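Local coordinates for DNA repair and telomere maintenance protein nbs1 (Schizosaccharomyces pombe, PDB 3I0N) that serves as the phosphopeptide-binding adaptor subunit of the MRN complex in DNA double-strand break repair and telomere maintenance, here as its N-terminal FHA/BRCT-repeat region, at residues A[119-124]-A[149-154]; A[159-164]-A[212-217]. All coordinates share one frame; numbering follows the deposited sequence.

Contact 1: A[119-124]-A[149-154]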
loop_
_atom_site.group_PDB
_atom_site.type_symbol
_atom_site.label_atom_id
_atom_site.label_comp_id
_atom_site.label_asym_id
_atom_site.label_seq_id
_atom_site.Cartn_x
_atom_site.Cartn_y
_atom_site.Cartn_z
ATOM N N GLN A 119 0.826 -1.611 2.818
ATOM C CA GLN A 119 1.918 -1.292 3.711
ATOM C C GLN A 119 1.420 -0.420 4.868
ATOM O O GLN A 119 0.635 0.511 4.673
ATOM C CB GLN A 119 3.065 -0.608 2.952
ATOM C CG GLN A 119 4.283 -0.266 3.828
ATOM C CD GLN A 119 5.491 0.186 3.028
ATOM O OE1 GLN A 119 5.388 0.509 1.846
ATOM N NE2 GLN A 119 6.653 0.197 3.672
ATOM N N PHE A 120 1.885 -0.733 6.071
ATOM C CA PHE A 120 1.525 0.035 7.262
ATOM C C PHE A 120 2.680 0.916 7.736
ATOM O O PHE A 120 3.843 0.569 7.567
ATOM C CB PHE A 120 1.042 -0.900 8.372
ATOM C CG PHE A 120 -0.358 -1.409 8.157
ATOM C CD1 PHE A 120 -0.618 -2.409 7.218
ATOM C CD2 PHE A 120 -1.420 -0.880 8.875
ATOM C CE1 PHE A 120 -1.921 -2.868 7.009
ATOM C CE2 PHE A 120 -2.714 -1.339 8.679
ATOM C CZ PHE A 120 -2.966 -2.332 7.740
ATOM N N ASP A 121 2.342 2.066 8.305
ATOM C CA ASP A 121 3.320 3.047 8.785
ATOM C C ASP A 121 4.085 2.529 10.015
ATOM O O ASP A 121 5.275 2.819 10.184
ATOM C CB ASP A 121 2.573 4.337 9.128
ATOM C CG ASP A 121 3.461 5.583 9.113
ATOM O OD1 ASP A 121 4.703 5.496 8.977
ATOM O OD2 ASP A 121 2.881 6.687 9.254
ATOM N N ASN A 122 3.397 1.756 10.864
ATOM C CA ASN A 122 3.981 1.240 12.096
ATOM C C ASN A 122 3.433 -0.140 12.537
ATOM O O ASN A 122 2.385 -0.574 12.049
ATOM C CB ASN A 122 3.929 2.292 13.222
ATOM C CG ASN A 122 2.511 2.684 13.616
ATOM O OD1 ASN A 122 2.126 3.845 13.474
ATOM N ND2 ASN A 122 1.738 1.734 14.135
ATOM N N PRO A 123 4.170 -0.840 13.428
ATOM C CA PRO A 123 3.818 -2.195 13.886
ATOM C C PRO A 123 2.524 -2.257 14.683
ATOM O O PRO A 123 1.851 -3.287 14.664
ATOM C CB PRO A 123 4.993 -2.594 14.789
ATOM C CG PRO A 123 6.089 -1.633 14.486
ATOM C CD PRO A 123 5.448 -0.377 14.001
ATOM N N GLU A 124 2.191 -1.171 15.381
ATOM C CA GLU A 124 0.972 -1.090 16.187
ATOM C C GLU A 124 -0.270 -1.198 15.307
ATOM O O GLU A 124 -1.170 -1.985 15.596
ATOM C CB GLU A 124 0.922 0.210 16.997
ATOM C CG GLU A 124 1.977 0.328 18.077
ATOM C CD GLU A 124 3.347 0.775 17.565
ATOM O OE1 GLU A 124 3.429 1.453 16.514
ATOM O OE2 GLU A 124 4.347 0.454 18.243
ATOM N N THR A 149 0.433 -1.487 -3.169
ATOM C CA THR A 149 -0.537 -0.673 -3.902
ATOM C C THR A 149 -1.055 0.485 -3.036
ATOM O O THR A 149 -1.435 1.533 -3.554
ATOM C CB THR A 149 -1.740 -1.523 -4.407
ATOM O OG1 THR A 149 -2.356 -2.209 -3.308
ATOM C CG2 THR A 149 -1.295 -2.551 -5.438
ATOM N N HIS A 150 -1.052 0.280 -1.718
ATOM C CA HIS A 150 -1.590 1.236 -0.758
ATOM C C HIS A 150 -0.720 1.334 0.489
ATOM O O HIS A 150 -0.106 0.350 0.928
ATOM C CB HIS A 150 -3.028 0.860 -0.374
ATOM C CG HIS A 150 -3.950 0.782 -1.546
ATOM N ND1 HIS A 150 -4.046 -0.339 -2.343
ATOM C CD2 HIS A 150 -4.781 1.702 -2.089
ATOM C CE1 HIS A 150 -4.907 -0.113 -3.316
ATOM N NE2 HIS A 150 -5.367 1.121 -3.187
ATOM N N PHE A 151 -0.668 2.532 1.050
ATOM C CA PHE A 151 0.095 2.788 2.258
ATOM C C PHE A 151 -0.865 3.343 3.296
ATOM O O PHE A 151 -1.575 4.301 3.014
ATOM C CB PHE A 151 1.234 3.785 1.978
ATOM C CG PHE A 151 2.061 4.117 3.188
ATOM C CD1 PHE A 151 3.184 3.362 3.502
ATOM C CD2 PHE A 151 1.704 5.174 4.029
ATOM C CE1 PHE A 151 3.956 3.663 4.636
ATOM C CE2 PHE A 151 2.452 5.469 5.152
ATOM C CZ PHE A 151 3.587 4.724 5.453
ATOM N N VAL A 152 -0.907 2.727 4.479
ATOM C CA VAL A 152 -1.757 3.226 5.569
ATOM C C VAL A 152 -0.959 4.194 6.432
ATOM O O VAL A 152 0.032 3.809 7.044
ATOM C CB VAL A 152 -2.336 2.092 6.470
ATOM C CG1 VAL A 152 -3.329 2.671 7.489
ATOM C CG2 VAL A 152 -3.018 1.035 5.650
ATOM N N MET A 153 -1.393 5.450 6.462
ATOM C CA MET A 153 -0.741 6.469 7.276
ATOM C C MET A 153 -1.225 6.443 8.723
ATOM O O MET A 153 -2.381 6.116 9.007
ATOM C CB MET A 153 -0.927 7.867 6.674
ATOM C CG MET A 153 -2.354 8.413 6.711
ATOM S SD MET A 153 -2.477 10.134 6.180
ATOM C CE MET A 153 -1.842 11.026 7.602
ATOM N N ASN A 154 -0.323 6.781 9.634
ATOM C CA ASN A 154 -0.679 7.020 11.016
ATOM C C ASN A 154 -1.440 8.342 11.078
ATOM O O ASN A 154 -0.854 9.414 10.881
ATOM C CB ASN A 154 0.596 7.068 11.872
ATOM C CG ASN A 154 0.314 7.138 13.368
ATOM O OD1 ASN A 154 -0.774 6.788 13.833
ATOM N ND2 ASN A 154 1.306 7.586 14.129
HETATM O O HOH W 1 1.653 9.921 9.300
#
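Gln-119 and Phe-151 both set CG opposite their own backbone N, with chi1 close to 180°, and this lays the glutamine chain along the rim of the phenyl ring. Asp-121 has a similar first torsion, chi1 -157°, which carries its carboxylate across to the backbone of Asn-154. The frame is a pair of parallel strands inside the first BRCT domain. Gln-119 N donates to His-150 O at 2.9 Å. Val-152 N then donates to Gln-119 O at 2.7 Å, in a nearly straight bond. The last backbone link, Asp-121 N to Val-152 O, is weak and bent, as the spacing widens to 5.5 Å between Asp-121 CA and Met-153 CA.

Each face of the sheet has its own packing. On one, Gln-119 CG lies 3.8 Å from Phe-151 CD1, and the amide carbon sits at the ring edge in its plane. The amide is turned 70° from the ring. Its NE2 is held elsewhere, by Leu-142 O and Asp-144. Asp-121 CA closes on Phe-151 CZ from an oblique direction. On the other face Val-152 CG2 lies over the Phe-120 ring, 3.9 Å from its centroid, in a CH-pi contact. Leu-126 and Trp-129 of helix 123-134 also pack on this ring.

Beyond the weak backbone bond a side chain takes over. Asp-121 OD2 accepts from Asn-154 N through its anti lone pair, at 3.2 Å. The same oxygen is hydrogen-bonded to Thr-162 OG1 and receives a weak bond from water 1, which also donates to Asn-154 O. One carboxylate oxygen thus gathers three partners. This probably stabilises its negative charge and joins the two segments to the start of helix 163-169.

Contact 2: A[159-164]-A[212-217]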
loop_
_atom_site.group_PDB
_atom_site.type_symbol
_atom_site.label_atom_id
_atom_site.label_comp_id
_atom_site.label_asym_id
_atom_site.label_seq_id
_atom_site.Cartn_x
_atom_site.Cartn_y
_atom_site.Cartn_z
ATOM N N SER A 159 -0.163 15.675 15.319
ATOM C CA SER A 159 1.247 15.986 15.056
ATOM C C SER A 159 1.606 15.813 13.568
ATOM O O SER A 159 0.798 15.276 12.788
ATOM C CB SER A 159 2.155 15.106 15.926
ATOM O OG SER A 159 3.438 15.690 16.092
ATOM N N SER A 160 2.806 16.272 13.187
ATOM C CA SER A 160 3.344 16.104 11.824
ATOM C C SER A 160 3.236 14.666 11.307
ATOM O O SER A 160 3.329 13.711 12.080
ATOM C CB SER A 160 4.810 16.569 11.770
ATOM O OG SER A 160 5.475 16.113 10.592
ATOM N N ILE A 161 3.042 14.514 9.998
ATOM C CA ILE A 161 3.029 13.185 9.386
ATOM C C ILE A 161 4.425 12.563 9.443
ATOM O O ILE A 161 5.426 13.279 9.521
ATOM C CB ILE A 161 2.471 13.183 7.931
ATOM C CG1 ILE A 161 3.312 14.070 7.002
ATOM C CG2 ILE A 161 0.990 13.566 7.924
ATOM C CD1 ILE A 161 3.070 13.839 5.506
ATOM N N THR A 162 4.477 11.235 9.425
ATOM C CA THR A 162 5.733 10.490 9.530
ATOM C C THR A 162 6.554 10.551 8.245
ATOM O O THR A 162 6.026 10.847 7.175
ATOM C CB THR A 162 5.498 9.004 9.894
ATOM O OG1 THR A 162 4.835 8.338 8.807
ATOM C CG2 THR A 162 4.662 8.885 11.174
ATOM N N VAL A 163 7.849 10.254 8.370
ATOM C CA VAL A 163 8.755 10.174 7.224
ATOM C C VAL A 163 8.294 9.110 6.233
ATOM O O VAL A 163 8.457 9.287 5.022
ATOM C CB VAL A 163 10.229 9.919 7.652
ATOM C CG1 VAL A 163 11.151 9.900 6.431
ATOM C CG2 VAL A 163 10.699 10.991 8.629
ATOM N N GLY A 164 7.703 8.028 6.742
ATOM C CA GLY A 164 7.089 6.994 5.890
ATOM C C GLY A 164 5.914 7.484 5.045
ATOM O O GLY A 164 5.740 7.062 3.900
ATOM N N ASN A 212 -5.340 20.035 3.582
ATOM C CA ASN A 212 -4.407 19.541 4.584
ATOM C C ASN A 212 -3.023 20.165 4.418
ATOM O O ASN A 212 -2.319 19.887 3.445
ATOM C CB ASN A 212 -4.328 18.020 4.509
ATOM C CG ASN A 212 -3.715 17.403 5.744
ATOM O OD1 ASN A 212 -3.059 18.082 6.536
ATOM N ND2 ASN A 212 -3.926 16.102 5.917
ATOM N N ASP A 213 -2.639 21.007 5.374
ATOM C CA ASP A 213 -1.354 21.702 5.316
ATOM C C ASP A 213 -0.157 20.808 5.673
ATOM O O ASP A 213 0.960 21.299 5.859
ATOM C CB ASP A 213 -1.374 22.979 6.176
ATOM C CG ASP A 213 -1.768 22.721 7.630
ATOM O OD1 ASP A 213 -2.097 23.709 8.323
ATOM O OD2 ASP A 213 -1.749 21.555 8.085
ATOM N N GLN A 214 -0.394 19.505 5.770
ATOM C CA GLN A 214 0.669 18.550 6.051
ATOM C C GLN A 214 1.177 17.959 4.736
ATOM O O GLN A 214 2.259 17.358 4.676
ATOM C CB GLN A 214 0.162 17.444 6.983
ATOM C CG GLN A 214 1.165 17.015 8.054
ATOM C CD GLN A 214 1.077 17.849 9.314
ATOM O OE1 GLN A 214 0.459 17.443 10.298
ATOM N NE2 GLN A 214 1.683 19.027 9.287
ATOM N N PHE A 215 0.377 18.140 3.687
ATOM C CA PHE A 215 0.690 17.647 2.358
ATOM C C PHE A 215 0.861 18.803 1.381
ATOM O O PHE A 215 0.031 19.717 1.345
ATOM C CB PHE A 215 -0.403 16.695 1.856
ATOM C CG PHE A 215 -0.421 15.357 2.563
ATOM C CD1 PHE A 215 0.340 14.289 2.084
ATOM C CD2 PHE A 215 -1.190 15.168 3.707
ATOM C CE1 PHE A 215 0.329 13.063 2.732
ATOM C CE2 PHE A 215 -1.201 13.939 4.363
ATOM C CZ PHE A 215 -0.448 12.885 3.872
ATOM N N PRO A 216 1.950 18.772 0.589
ATOM C CA PRO A 216 2.130 19.731 -0.495
ATOM C C PRO A 216 1.047 19.574 -1.556
ATOM O O PRO A 216 0.361 18.550 -1.593
ATOM C CB PRO A 216 3.503 19.362 -1.066
ATOM C CG PRO A 216 4.222 18.720 0.081
ATOM C CD PRO A 216 3.150 17.936 0.780
ATOM N N SER A 217 0.906 20.601 -2.391
ATOM C CA SER A 217 -0.078 20.645 -3.472
ATOM C C SER A 217 -0.063 19.392 -4.341
ATOM O O SER A 217 -1.121 18.863 -4.679
ATOM C CB SER A 217 0.146 21.886 -4.341
ATOM O OG SER A 217 -0.323 23.053 -3.687
#
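Ile-161 meets Gln-214 and Phe-215 where the run into helix 163-169 of the first BRCT domain is touched by a type I beta turn, Asn-212 to Phe-215, from the loop between helix 201-204 and strand 230-233. The close part is apolar. Ile-161 CG2 presses on Gln-214 CG at 3.5 Å, and the two side chains lie alongside one another, heading opposite ways. Ile-161 CD1 lies over a face of the Phe-215 ring, nearer the ring's edge than its centre and 4.2 Å from the centroid, as a CH-pi contact. Phe-169 meets the same ring edge-to-face, and Trp-298 also packs on Ile-161.

The outer part is looser. Here the glutamine chain bends at chi2 (88°) and brings its amide alongside the backbone of Ser-159 and Ser-160. Ser-159 is exposed, and no clear hydrogen bond joins the segments. Ser-160 OG donates to Ile-161 O at 3.0 Å, within its own segment. Outside the pair, Gln-214 O accepts from Trp-298 NE1, which links the turn to the second BRCT domain. The turn itself is braced by an Asx turn, with Gln-214 N donating to Asn-212 OD1 at 3.1 Å from above the amide plane.

Overall arrangement
Both contacts are partly buried. Contact 1 lies deeper, in the parallel sheet of the first BRCT domain, its centre about 7 Å from the chain centre, and none of its touching residues is exposed. Contact 2 lies farther out, about 17 Å between centres, and includes exposed Ser-159. Both pack against helix 163-169. Contact 1 is regular: backbone bonds set the register and a carboxylate continues the pairing past them. Contact 2 lacks a clear bond across it and rests on apolar packing round one isoleucine. The two sites touch directly. Thr-162, the N-cap residue of helix 163-169, joins them. Met-153 bridges them as well, with CE against Ile-161 CG2 and SD beside the Phe-215 ring.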